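Putative acyl-CoA dehydrogenase (Burkholderia xenovorans, PDB 5JSC) is a putative acyl-CoA dehydrogenase, a flavoprotein by family, seen as a four-chain assembly with flavin-adenine dinucleotide bound. Local coordinates at residues G117-G122 and L253-T257; Q127-Y131 and S241-G245; R262-A266 and A335-K339; A346-D351 and L371-R376. All blocks are in the same frame, centred on the assembly; numbering follows the deposited sequence.

From the N terminus, helix 103-122 comes first, and contact 1 closes the longest loop when its C-terminal end meets the start of helix 250-286. Contact 2 is nested inside that loop: helix 125-136 reaches strand 243-244, outermost within this chain in a four-stranded mixed sheet, and the two contacts touch where Leu253 packs on Leu244. Together they tie the N-terminal helices to the sheet and to the C-terminal helices. Contact 3 follows in series, joining helix 250-286 to helix 332-356, with its centre about 16 Å from that of contact 1. Contact 4 then closes a short loop between helix 332-356 and helix 367-376, on the opposite side of the chain's centre from contacts 1 and 2.

Contact 1 (G117-G122 and L253-T257); sequences GAISLG and LAMRT
Ala118 and Leu121 meet Leu253 through apolar packing. The CB of Ala118 sits 4.0 Å from Leu253 CG, while Leu121 CB lies 3.9 Å from Leu253 CD1. Leu253 has CG anti to the backbone N (chi1 -172°), and this swings its branched end over helix 117-122, where CD1 and CD2 also lie against the carbonyl oxygen of Ala118. Leu121 sends its two methyls to different neighbours: CD1 is 3.7 Å from Thr257 OG1, and CD2 is 3.7 Å from Arg256 NH2. These segments belong to the N-terminal and C-terminal helical domains of the acyl-CoA dehydrogenase fold, whose helices cross here at 110°, and Leu244 of strand 243-244 touches both Ala118 and Leu253 from the sheet beside them. The polar contacts are of two kinds. Thr257 OG1 faces Ala118 across the contact yet gives its hydrogen to its own helix, bonding to Leu253 O at 2.8 Å; the backbone N of Thr257 reaches the same oxygen from the opposite face of the carbonyl plane. Toward solvent, beside the exposed Arg256, a water bridges the helices, donating to Leu121 O and accepting from Arg256 NH2 at 2.9 Å, in the plane of the guanidinium.

Contact 2 (Q127-Y131 and S241-G245); sequences QKTRY and SQMLG
The ring of Tyr131 carries Arg130 CG over one face, and its hydroxyl meets the side-chain amide of Gln242, whose plane is turned 40° from the ring. Gln242 NE2 donates to Tyr131 OH at 2.9 Å, with the oxygen lying in the amide plane; Arg130 NE reaches the same hydroxyl in the plane of its guanidinium, at 3.0 Å. The second flat group is the amide of Gln127. Its NE2 is gripped by two backbone carbonyls: Ser241 O at 2.8 Å through a bent bond (137°), and Met243 O at 2.9 Å through a straighter one (160°), the nitrogen standing above the plane of the Met243 carbonyl. The Gln127 chain, extended beyond CG, carries the amide across to the 3-10 turn and strand. Its OE1 rests 3.4 Å from Leu244 CD2 and is hydrogen-bonded to Thr124 N. The contact pins helix 125-136 to the 3-10 turn and short strand 243-244, outermost within this chain in the sheet with strand 202-208. Asp208 accepts a hydrogen bond from Tyr131 and forms a salt bridge with Arg130, so the hydroxyl is held by three groups, and the buried Gln127 amide serves one carbonyl of the turn and one of the strand.

Contact 3 (R262-A266 and A335-K339); sequences RTSVA and AAMAK
Lys339 has CG anti to its backbone N (chi1 -164°) and then bends at chi2 (-87°), which carries its chain across helix 262-266, past Arg262 O and Val265. CG passes 3.6 Å from Arg262 O, and CE comes 3.8 Å from Val265 CG1, the methyl anti to the valine's backbone N. Small residues bring the backbones close elsewhere. Ala266 CB sits 3.3 Å from Ala338 O and 3.9 Å from Ala338 CB, and the CA atoms of Ala266 and Lys339 are 4.2 Å apart. Toward the N-terminal ends of the segments, Thr263 OG1 lies 3.2 Å from Ala335 CB. The two helices run nearly parallel, at 25°, with segment axes 7.9 Å apart. This is helix-to-helix packing within the C-terminal domain of the acyl-CoA dehydrogenase fold, flanked by helix 385-405 beside Arg262 and Lys339 and by helix 298-325 beside Thr263 and Ala266. The charged ends continue past the apolar interface to backbone oxygens: Lys339 NZ bonds to the carbonyls of Leu378, Tyr381 and Gly383, and Arg262 NE bonds to that of Glu382. Two buried basic side chains therefore spend their aliphatic parts on packing and their nitrogens on holding the loop after helix 367-376.

Contact 4 (A346-D351 and L371-R376); sequences AQQVID and LYREIR
Ile350 presses against three residues of helix 367-376. Its CG2 methyl lies 3.4 Å from the backbone N of Tyr372 and 3.7 Å from Leu371 CB, while CD1 comes 3.5 Å from Ile375 CB. One turn earlier, Ala346 CB touches Ile375 CD1 at 3.6 Å. Ile375 has CG1 anti to its backbone N, and its other branch, CG2, stands against Gln347 OE1. The Gln347 chain bends at chi2 (85°) to lean over Ile375, and its OE1 comes 3.3 Å from Arg376 CD, the amide and guanidinium planes lying 71° apart. The two segments are antiparallel, at 170°, in the helical C-terminal domain of the acyl-CoA dehydrogenase fold; helix 250-286 packs beside them, with Ala273 on Ala346 and Phe272 on Leu371. Farther out come the polar groups. Asp351 lies side by side with the Tyr372 ring, OD1 being 4.1 Å from CE1, and Gln347 OE1 is bonded to Arg379. At the subunit interface Asp351 makes salt bridges with Arg376 and Arg379 of the third subunit, Arg376 of this chain bonds through NH2 to Gln355 OE1 of the third subunit, and Tyr372 OH to the backbone oxygen of Tyr372 of the third subunit.

Contact 1 (G117-G122 and L253-T257)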
loop_
_atom_site.group_PDB
_atom_site.type_symbol
_atom_site.label_atom_id
_atom_site.label_comp_id
_atom_site.label_asym_id
_atom_site.label_seq_id
_atom_site.Cartn_x
_atom_site.Cartn_y
_atom_site.Cartn_z
ATOM N N GLY C 117 -15.269 -26.938 -20.134
ATOM C CA GLY C 117 -16.193 -25.836 -20.344
ATOM C C GLY C 117 -16.398 -25.490 -21.808
ATOM O O GLY C 117 -17.502 -25.128 -22.220
ATOM N N ALA C 118 -15.333 -25.577 -22.614
ATOM C CA ALA C 118 -15.489 -25.259 -24.028
ATOM C C ALA C 118 -16.405 -26.262 -24.718
ATOM O O ALA C 118 -17.050 -25.920 -25.716
ATOM C CB ALA C 118 -14.121 -25.197 -24.715
ATOM N N ILE C 119 -16.490 -27.487 -24.189
ATOM C CA ILE C 119 -17.401 -28.485 -24.746
ATOM C C ILE C 119 -18.831 -28.196 -24.310
ATOM O O ILE C 119 -19.769 -28.284 -25.111
ATOM C CB ILE C 119 -16.953 -29.907 -24.344
ATOM C CG1 ILE C 119 -15.504 -30.163 -24.780
ATOM C CG2 ILE C 119 -17.881 -30.974 -24.936
ATOM C CD1 ILE C 119 -14.939 -31.496 -24.302
ATOM N N SER C 120 -19.033 -27.843 -23.034
ATOM C CA SER C 120 -20.358 -27.404 -22.597
ATOM C C SER C 120 -20.851 -26.231 -23.434
ATOM O O SER C 120 -22.030 -26.173 -23.804
ATOM C CB SER C 120 -20.336 -27.011 -21.116
ATOM O OG SER C 120 -20.221 -28.140 -20.269
ATOM N N LEU C 121 -19.957 -25.289 -23.745
ATOM C CA LEU C 121 -20.350 -24.082 -24.459
ATOM C C LEU C 121 -20.513 -24.323 -25.951
ATOM O O LEU C 121 -21.448 -23.792 -26.560
ATOM C CB LEU C 121 -19.319 -22.976 -24.230
ATOM C CG LEU C 121 -19.297 -22.310 -22.855
ATOM C CD1 LEU C 121 -18.133 -21.321 -22.769
ATOM C CD2 LEU C 121 -20.619 -21.624 -22.575
ATOM N N GLY C 122 -19.623 -25.108 -26.558
ATOM C CA GLY C 122 -19.571 -25.155 -28.011
ATOM C C GLY C 122 -19.632 -26.523 -28.664
ATOM O O GLY C 122 -19.520 -26.617 -29.890
ATOM N N LEU C 253 -14.328 -18.699 -28.057
ATOM C CA LEU C 253 -14.664 -19.842 -27.215
ATOM C C LEU C 253 -13.729 -19.931 -26.011
ATOM O O LEU C 253 -14.178 -20.156 -24.877
ATOM C CB LEU C 253 -14.618 -21.124 -28.040
ATOM C CG LEU C 253 -15.136 -22.374 -27.335
ATOM C CD1 LEU C 253 -16.567 -22.168 -26.842
ATOM C CD2 LEU C 253 -15.057 -23.575 -28.269
ATOM N N ALA C 254 -12.426 -19.741 -26.228
ATOM C CA ALA C 254 -11.489 -19.726 -25.109
ATOM C C ALA C 254 -11.845 -18.624 -24.126
ATOM O O ALA C 254 -11.874 -18.844 -22.909
ATOM C CB ALA C 254 -10.058 -19.529 -25.616
ATOM N N MET C 255 -12.121 -17.420 -24.638
ATOM C CA MET C 255 -12.436 -16.302 -23.754
ATOM C C MET C 255 -13.716 -16.554 -22.973
ATOM O O MET C 255 -13.799 -16.223 -21.784
ATOM C CB MET C 255 -12.555 -15.010 -24.558
ATOM C CG MET C 255 -11.263 -14.603 -25.253
ATOM S SD MET C 255 -9.929 -14.314 -24.077
ATOM C CE MET C 255 -8.854 -15.701 -24.396
ATOM N N ARG C 256 -14.737 -17.115 -23.632
ATOM C CA ARG C 256 -15.995 -17.378 -22.939
ATOM C C ARG C 256 -15.829 -18.449 -21.871
ATOM O O ARG C 256 -16.493 -18.396 -20.828
ATOM C CB ARG C 256 -17.071 -17.796 -23.938
ATOM C CG ARG C 256 -17.587 -16.648 -24.797
ATOM C CD ARG C 256 -18.508 -17.162 -25.900
ATOM N NE ARG C 256 -19.680 -17.845 -25.354
ATOM C CZ ARG C 256 -20.327 -18.836 -25.965
ATOM N NH1 ARG C 256 -19.913 -19.278 -27.147
ATOM N NH2 ARG C 256 -21.383 -19.393 -25.391
ATOM N N THR C 257 -14.955 -19.427 -22.115
ATOM C CA THR C 257 -14.697 -20.446 -21.105
ATOM C C THR C 257 -14.013 -19.831 -19.890
ATOM O O THR C 257 -14.390 -20.102 -18.742
ATOM C CB THR C 257 -13.851 -21.570 -21.709
ATOM O OG1 THR C 257 -14.530 -22.118 -22.854
ATOM C CG2 THR C 257 -13.617 -22.681 -20.692
HETATM O O HOH W 1 -22.989 -21.771 -25.854
#

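Contact 2 (Q127-Y131 and S241-G245)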
loop_
_atom_site.group_PDB
_atom_site.type_symbol
_atom_site.label_atom_id
_atom_site.label_comp_id
_atom_site.label_asym_id
_atom_site.label_seq_id
_atom_site.Cartn_x
_atom_site.Cartn_y
_atom_site.Cartn_z
ATOM N N GLN C 127 -20.217 -34.585 -29.593
ATOM C CA GLN C 127 -19.120 -34.194 -28.717
ATOM C C GLN C 127 -19.566 -34.138 -27.262
ATOM O O GLN C 127 -18.885 -34.666 -26.374
ATOM C CB GLN C 127 -18.545 -32.850 -29.169
ATOM C CG GLN C 127 -17.805 -32.935 -30.501
ATOM C CD GLN C 127 -17.622 -31.584 -31.170
ATOM O OE1 GLN C 127 -18.225 -30.591 -30.769
ATOM N NE2 GLN C 127 -16.784 -31.544 -32.205
ATOM N N LYS C 128 -20.711 -33.501 -26.993
ATOM C CA LYS C 128 -21.197 -33.456 -25.617
ATOM C C LYS C 128 -21.488 -34.857 -25.085
ATOM O O LYS C 128 -21.165 -35.168 -23.931
ATOM C CB LYS C 128 -22.431 -32.559 -25.517
ATOM C CG LYS C 128 -22.141 -31.083 -25.748
ATOM C CD LYS C 128 -23.378 -30.241 -25.492
ATOM C CE LYS C 128 -23.127 -28.756 -25.726
ATOM N NZ LYS C 128 -24.371 -27.955 -25.457
ATOM N N THR C 129 -22.079 -35.725 -25.915
ATOM C CA THR C 129 -22.365 -37.088 -25.472
ATOM C C THR C 129 -21.086 -37.856 -25.162
ATOM O O THR C 129 -21.034 -38.640 -24.205
ATOM C CB THR C 129 -23.174 -37.817 -26.547
ATOM O OG1 THR C 129 -24.409 -37.127 -26.746
ATOM C CG2 THR C 129 -23.460 -39.260 -26.146
ATOM N N ARG C 130 -20.044 -37.662 -25.970
ATOM C CA ARG C 130 -18.844 -38.473 -25.812
ATOM C C ARG C 130 -18.041 -38.056 -24.588
ATOM O O ARG C 130 -17.474 -38.909 -23.901
ATOM C CB ARG C 130 -17.986 -38.399 -27.074
ATOM C CG ARG C 130 -16.614 -39.065 -26.939
ATOM C CD ARG C 130 -15.881 -39.115 -28.276
ATOM N NE ARG C 130 -14.478 -39.501 -28.136
ATOM C CZ ARG C 130 -14.045 -40.753 -28.004
ATOM N NH1 ARG C 130 -14.907 -41.762 -27.987
ATOM N NH2 ARG C 130 -12.747 -40.997 -27.886
ATOM N N TYR C 131 -17.981 -36.760 -24.288
ATOM C CA TYR C 131 -17.044 -36.282 -23.273
ATOM C C TYR C 131 -17.692 -35.864 -21.966
ATOM O O TYR C 131 -17.141 -36.157 -20.904
ATOM C CB TYR C 131 -16.210 -35.109 -23.825
ATOM C CG TYR C 131 -15.315 -35.575 -24.945
ATOM C CD1 TYR C 131 -14.127 -36.241 -24.672
ATOM C CD2 TYR C 131 -15.677 -35.397 -26.275
ATOM C CE1 TYR C 131 -13.316 -36.703 -25.695
ATOM C CE2 TYR C 131 -14.873 -35.852 -27.303
ATOM C CZ TYR C 131 -13.694 -36.506 -27.006
ATOM O OH TYR C 131 -12.886 -36.957 -28.021
ATOM N N SER C 241 -14.145 -33.375 -37.397
ATOM C CA SER C 241 -15.303 -33.528 -36.527
ATOM C C SER C 241 -14.986 -33.307 -35.052
ATOM O O SER C 241 -15.914 -33.296 -34.235
ATOM C CB SER C 241 -15.902 -34.921 -36.718
ATOM O OG SER C 241 -14.935 -35.919 -36.442
ATOM N N GLN C 242 -13.712 -33.140 -34.690
ATOM C CA GLN C 242 -13.325 -32.823 -33.322
ATOM C C GLN C 242 -13.213 -31.326 -33.076
ATOM O O GLN C 242 -12.885 -30.917 -31.955
ATOM C CB GLN C 242 -11.989 -33.490 -32.975
ATOM C CG GLN C 242 -12.036 -35.001 -32.817
ATOM C CD GLN C 242 -12.870 -35.439 -31.629
ATOM O OE1 GLN C 242 -14.085 -35.571 -31.726
ATOM N NE2 GLN C 242 -12.217 -35.654 -30.495
ATOM N N MET C 243 -13.458 -30.500 -34.087
ATOM C CA MET C 243 -13.431 -29.059 -33.880
ATOM C C MET C 243 -14.632 -28.627 -33.053
ATOM O O MET C 243 -15.755 -29.090 -33.276
ATOM C CB MET C 243 -13.426 -28.319 -35.220
ATOM C CG MET C 243 -13.322 -26.808 -35.066
ATOM S SD MET C 243 -13.311 -25.914 -36.624
ATOM C CE MET C 243 -11.734 -26.446 -37.292
ATOM N N LEU C 244 -14.379 -27.759 -32.071
ATOM C CA LEU C 244 -15.436 -27.132 -31.290
ATOM C C LEU C 244 -15.796 -25.801 -31.932
ATOM O O LEU C 244 -14.957 -24.896 -32.011
ATOM C CB LEU C 244 -14.997 -26.919 -29.842
ATOM C CG LEU C 244 -14.724 -28.168 -29.018
ATOM C CD1 LEU C 244 -14.088 -27.780 -27.672
ATOM C CD2 LEU C 244 -16.016 -28.948 -28.789
ATOM N N GLY C 245 -17.040 -25.680 -32.381
ATOM C CA GLY C 245 -17.456 -24.462 -33.030
ATOM C C GLY C 245 -16.929 -24.371 -34.451
ATOM O O GLY C 245 -16.358 -25.312 -35.014
HETATM O O HOH W 2 -18.720 -28.037 -32.069
#

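Contact 3 (R262-A266 and A335-K339)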
loop_
_atom_site.group_PDB
_atom_site.type_symbol
_atom_site.label_atom_id
_atom_site.label_comp_id
_atom_site.label_asym_id
_atom_site.label_seq_id
_atom_site.Cartn_x
_atom_site.Cartn_y
_atom_site.Cartn_z
ATOM N N ARG C 262 -12.991 -17.852 -14.319
ATOM C CA ARG C 262 -12.201 -16.872 -13.571
ATOM C C ARG C 262 -12.828 -16.571 -12.214
ATOM O O ARG C 262 -12.113 -16.418 -11.219
ATOM C CB ARG C 262 -12.008 -15.582 -14.375
ATOM C CG ARG C 262 -10.793 -15.622 -15.314
ATOM C CD ARG C 262 -10.777 -14.429 -16.254
ATOM N NE ARG C 262 -9.679 -14.529 -17.207
ATOM C CZ ARG C 262 -9.552 -13.762 -18.284
ATOM N NH1 ARG C 262 -10.476 -12.847 -18.558
ATOM N NH2 ARG C 262 -8.507 -13.915 -19.089
ATOM N N THR C 263 -14.163 -16.496 -12.136
ATOM C CA THR C 263 -14.772 -16.266 -10.827
ATOM C C THR C 263 -14.503 -17.436 -9.883
ATOM O O THR C 263 -14.355 -17.239 -8.668
ATOM C CB THR C 263 -16.277 -16.024 -10.977
ATOM O OG1 THR C 263 -16.493 -15.048 -12.004
ATOM C CG2 THR C 263 -16.880 -15.498 -9.674
ATOM N N SER C 264 -14.400 -18.653 -10.425
ATOM C CA SER C 264 -14.069 -19.802 -9.594
ATOM C C SER C 264 -12.627 -19.754 -9.094
ATOM O O SER C 264 -12.352 -20.273 -8.010
ATOM C CB SER C 264 -14.350 -21.109 -10.360
ATOM O OG SER C 264 -13.254 -21.514 -11.170
ATOM N N VAL C 265 -11.699 -19.145 -9.853
ATOM C CA VAL C 265 -10.344 -18.935 -9.335
ATOM C C VAL C 265 -10.381 -17.956 -8.179
ATOM O O VAL C 265 -9.659 -18.114 -7.185
ATOM C CB VAL C 265 -9.393 -18.423 -10.437
ATOM C CG1 VAL C 265 -7.994 -18.103 -9.861
ATOM C CG2 VAL C 265 -9.276 -19.439 -11.547
ATOM N N ALA C 266 -11.202 -16.913 -8.305
ATOM C CA ALA C 266 -11.413 -16.001 -7.188
ATOM C C ALA C 266 -11.945 -16.744 -5.975
ATOM O O ALA C 266 -11.511 -16.490 -4.845
ATOM C CB ALA C 266 -12.365 -14.884 -7.602
ATOM N N ALA C 335 -16.102 -10.656 -13.250
ATOM C CA ALA C 335 -15.232 -11.805 -13.013
ATOM C C ALA C 335 -13.776 -11.381 -12.923
ATOM O O ALA C 335 -13.031 -11.887 -12.076
ATOM C CB ALA C 335 -15.411 -12.851 -14.122
ATOM N N ALA C 336 -13.347 -10.471 -13.804
ATOM C CA ALA C 336 -11.979 -9.968 -13.737
ATOM C C ALA C 336 -11.721 -9.277 -12.406
ATOM O O ALA C 336 -10.675 -9.497 -11.772
ATOM C CB ALA C 336 -11.712 -9.004 -14.899
ATOM N N MET C 337 -12.664 -8.437 -11.966
ATOM C CA MET C 337 -12.527 -7.766 -10.673
ATOM C C MET C 337 -12.384 -8.774 -9.541
ATOM O O MET C 337 -11.532 -8.620 -8.657
ATOM C CB MET C 337 -13.743 -6.891 -10.396
ATOM C CG MET C 337 -13.667 -5.483 -10.827
ATOM S SD MET C 337 -14.982 -4.622 -9.928
ATOM C CE MET C 337 -14.846 -3.033 -10.753
ATOM N N ALA C 338 -13.247 -9.792 -9.527
ATOM C CA ALA C 338 -13.222 -10.777 -8.452
ATOM C C ALA C 338 -11.916 -11.554 -8.454
ATOM O O ALA C 338 -11.307 -11.761 -7.400
ATOM C CB ALA C 338 -14.406 -11.729 -8.593
ATOM N N LYS C 339 -11.482 -12.009 -9.639
ATOM C CA LYS C 339 -10.264 -12.809 -9.733
ATOM C C LYS C 339 -9.056 -11.998 -9.281
ATOM O O LYS C 339 -8.228 -12.471 -8.496
ATOM C CB LYS C 339 -10.100 -13.311 -11.175
ATOM C CG LYS C 339 -9.107 -14.464 -11.372
ATOM C CD LYS C 339 -7.683 -13.983 -11.585
ATOM C CE LYS C 339 -6.735 -15.148 -11.841
ATOM N NZ LYS C 339 -5.316 -14.691 -12.057
#

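Contact 4 (A346-D351 and L371-R376)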
loop_
_atom_site.group_PDB
_atom_site.type_symbol
_atom_site.label_atom_id
_atom_site.label_comp_id
_atom_site.label_asym_id
_atom_site.label_seq_id
_atom_site.Cartn_x
_atom_site.Cartn_y
_atom_site.Cartn_z
ATOM N N ALA C 346 -5.858 -12.628 -1.168
ATOM C CA ALA C 346 -5.502 -13.863 -0.476
ATOM C C ALA C 346 -4.004 -13.941 -0.237
ATOM O O ALA C 346 -3.563 -14.427 0.810
ATOM C CB ALA C 346 -5.968 -15.082 -1.264
ATOM N N GLN C 347 -3.203 -13.451 -1.186
ATOM C CA GLN C 347 -1.759 -13.391 -0.967
ATOM C C GLN C 347 -1.448 -12.611 0.298
ATOM O O GLN C 347 -0.636 -13.044 1.124
ATOM C CB GLN C 347 -1.076 -12.745 -2.177
ATOM C CG GLN C 347 0.454 -12.621 -2.038
ATOM C CD GLN C 347 1.186 -13.882 -2.459
ATOM O OE1 GLN C 347 0.929 -14.433 -3.532
ATOM N NE2 GLN C 347 2.096 -14.364 -1.603
ATOM N N GLN C 348 -2.099 -11.456 0.464
ATOM C CA GLN C 348 -1.853 -10.614 1.631
ATOM C C GLN C 348 -2.313 -11.289 2.911
ATOM O O GLN C 348 -1.635 -11.198 3.940
ATOM C CB GLN C 348 -2.564 -9.274 1.463
ATOM C CG GLN C 348 -2.030 -8.455 0.312
ATOM C CD GLN C 348 -2.898 -7.249 0.034
ATOM O OE1 GLN C 348 -4.076 -7.217 0.405
ATOM N NE2 GLN C 348 -2.322 -6.245 -0.617
ATOM N N VAL C 349 -3.489 -11.925 2.879
ATOM C CA VAL C 349 -4.014 -12.601 4.065
ATOM C C VAL C 349 -3.080 -13.724 4.486
ATOM O O VAL C 349 -2.746 -13.878 5.669
ATOM C CB VAL C 349 -5.429 -13.132 3.783
ATOM C CG1 VAL C 349 -5.931 -13.970 4.960
ATOM C CG2 VAL C 349 -6.361 -11.955 3.509
ATOM N N ILE C 350 -2.674 -14.545 3.520
ATOM C CA ILE C 350 -1.789 -15.667 3.792
ATOM C C ILE C 350 -0.450 -15.171 4.316
ATOM O O ILE C 350 0.095 -15.715 5.282
ATOM C CB ILE C 350 -1.643 -16.520 2.518
ATOM C CG1 ILE C 350 -2.964 -17.257 2.255
ATOM C CG2 ILE C 350 -0.488 -17.489 2.639
ATOM C CD1 ILE C 350 -3.070 -17.812 0.840
ATOM N N ASP C 351 0.082 -14.108 3.709
ATOM C CA ASP C 351 1.355 -13.557 4.160
ATOM C C ASP C 351 1.274 -13.089 5.602
ATOM O O ASP C 351 2.219 -13.289 6.384
ATOM C CB ASP C 351 1.766 -12.406 3.248
ATOM C CG ASP C 351 3.125 -11.874 3.568
ATOM O OD1 ASP C 351 4.111 -12.507 3.139
ATOM O OD2 ASP C 351 3.197 -10.818 4.242
ATOM N N LEU C 371 0.100 -22.686 2.299
ATOM C CA LEU C 371 -0.726 -21.672 1.652
ATOM C C LEU C 371 0.130 -20.607 0.978
ATOM O O LEU C 371 -0.230 -20.101 -0.091
ATOM C CB LEU C 371 -1.673 -21.043 2.670
ATOM C CG LEU C 371 -2.784 -21.985 3.147
ATOM C CD1 LEU C 371 -3.405 -21.472 4.442
ATOM C CD2 LEU C 371 -3.859 -22.141 2.071
ATOM N N TYR C 372 1.263 -20.254 1.594
ATOM C CA TYR C 372 2.178 -19.288 0.997
ATOM C C TYR C 372 2.678 -19.766 -0.360
ATOM O O TYR C 372 2.849 -18.964 -1.292
ATOM C CB TYR C 372 3.341 -19.043 1.962
ATOM C CG TYR C 372 4.414 -18.109 1.443
ATOM C CD1 TYR C 372 4.236 -16.723 1.463
ATOM C CD2 TYR C 372 5.622 -18.613 0.955
ATOM C CE1 TYR C 372 5.247 -15.854 1.000
ATOM C CE2 TYR C 372 6.630 -17.763 0.508
ATOM C CZ TYR C 372 6.433 -16.388 0.521
ATOM O OH TYR C 372 7.425 -15.548 0.068
ATOM N N ARG C 373 2.917 -21.072 -0.499
ATOM C CA ARG C 373 3.285 -21.614 -1.806
ATOM C C ARG C 373 2.080 -21.741 -2.729
ATOM O O ARG C 373 2.178 -21.434 -3.921
ATOM C CB ARG C 373 3.983 -22.963 -1.640
ATOM C CG ARG C 373 5.343 -22.805 -0.951
ATOM C CD ARG C 373 6.158 -24.082 -0.960
ATOM N NE ARG C 373 5.716 -24.976 0.089
ATOM C CZ ARG C 373 4.997 -26.069 -0.112
ATOM N NH1 ARG C 373 4.655 -26.436 -1.344
ATOM N NH2 ARG C 373 4.635 -26.810 0.925
ATOM N N GLU C 374 0.938 -22.170 -2.190
ATOM C CA GLU C 374 -0.216 -22.476 -3.029
ATOM C C GLU C 374 -0.775 -21.230 -3.710
ATOM O O GLU C 374 -1.218 -21.292 -4.864
ATOM C CB GLU C 374 -1.297 -23.133 -2.174
ATOM C CG GLU C 374 -2.441 -23.698 -2.977
ATOM C CD GLU C 374 -2.085 -25.035 -3.594
ATOM O OE1 GLU C 374 -1.753 -25.972 -2.834
ATOM O OE2 GLU C 374 -2.117 -25.144 -4.834
ATOM N N ILE C 375 -0.795 -20.092 -3.013
ATOM C CA ILE C 375 -1.542 -18.957 -3.548
ATOM C C ILE C 375 -0.829 -18.297 -4.721
ATOM O O ILE C 375 -1.489 -17.673 -5.561
ATOM C CB ILE C 375 -1.827 -17.930 -2.431
ATOM C CG1 ILE C 375 -2.841 -16.870 -2.895
ATOM C CG2 ILE C 375 -0.532 -17.280 -1.919
ATOM C CD1 ILE C 375 -4.201 -17.446 -3.294
ATOM N N ARG C 376 0.497 -18.434 -4.822
ATOM C CA ARG C 376 1.243 -17.535 -5.699
ATOM C C ARG C 376 0.821 -17.688 -7.156
ATOM O O ARG C 376 0.692 -16.687 -7.876
ATOM C CB ARG C 376 2.749 -17.766 -5.539
ATOM C CG ARG C 376 3.613 -16.704 -6.225
ATOM C CD ARG C 376 3.237 -15.315 -5.738
ATOM N NE ARG C 376 3.870 -14.199 -6.443
ATOM C CZ ARG C 376 3.401 -13.686 -7.581
ATOM N NH1 ARG C 376 2.348 -14.249 -8.173
ATOM N NH2 ARG C 376 3.985 -12.633 -8.152
#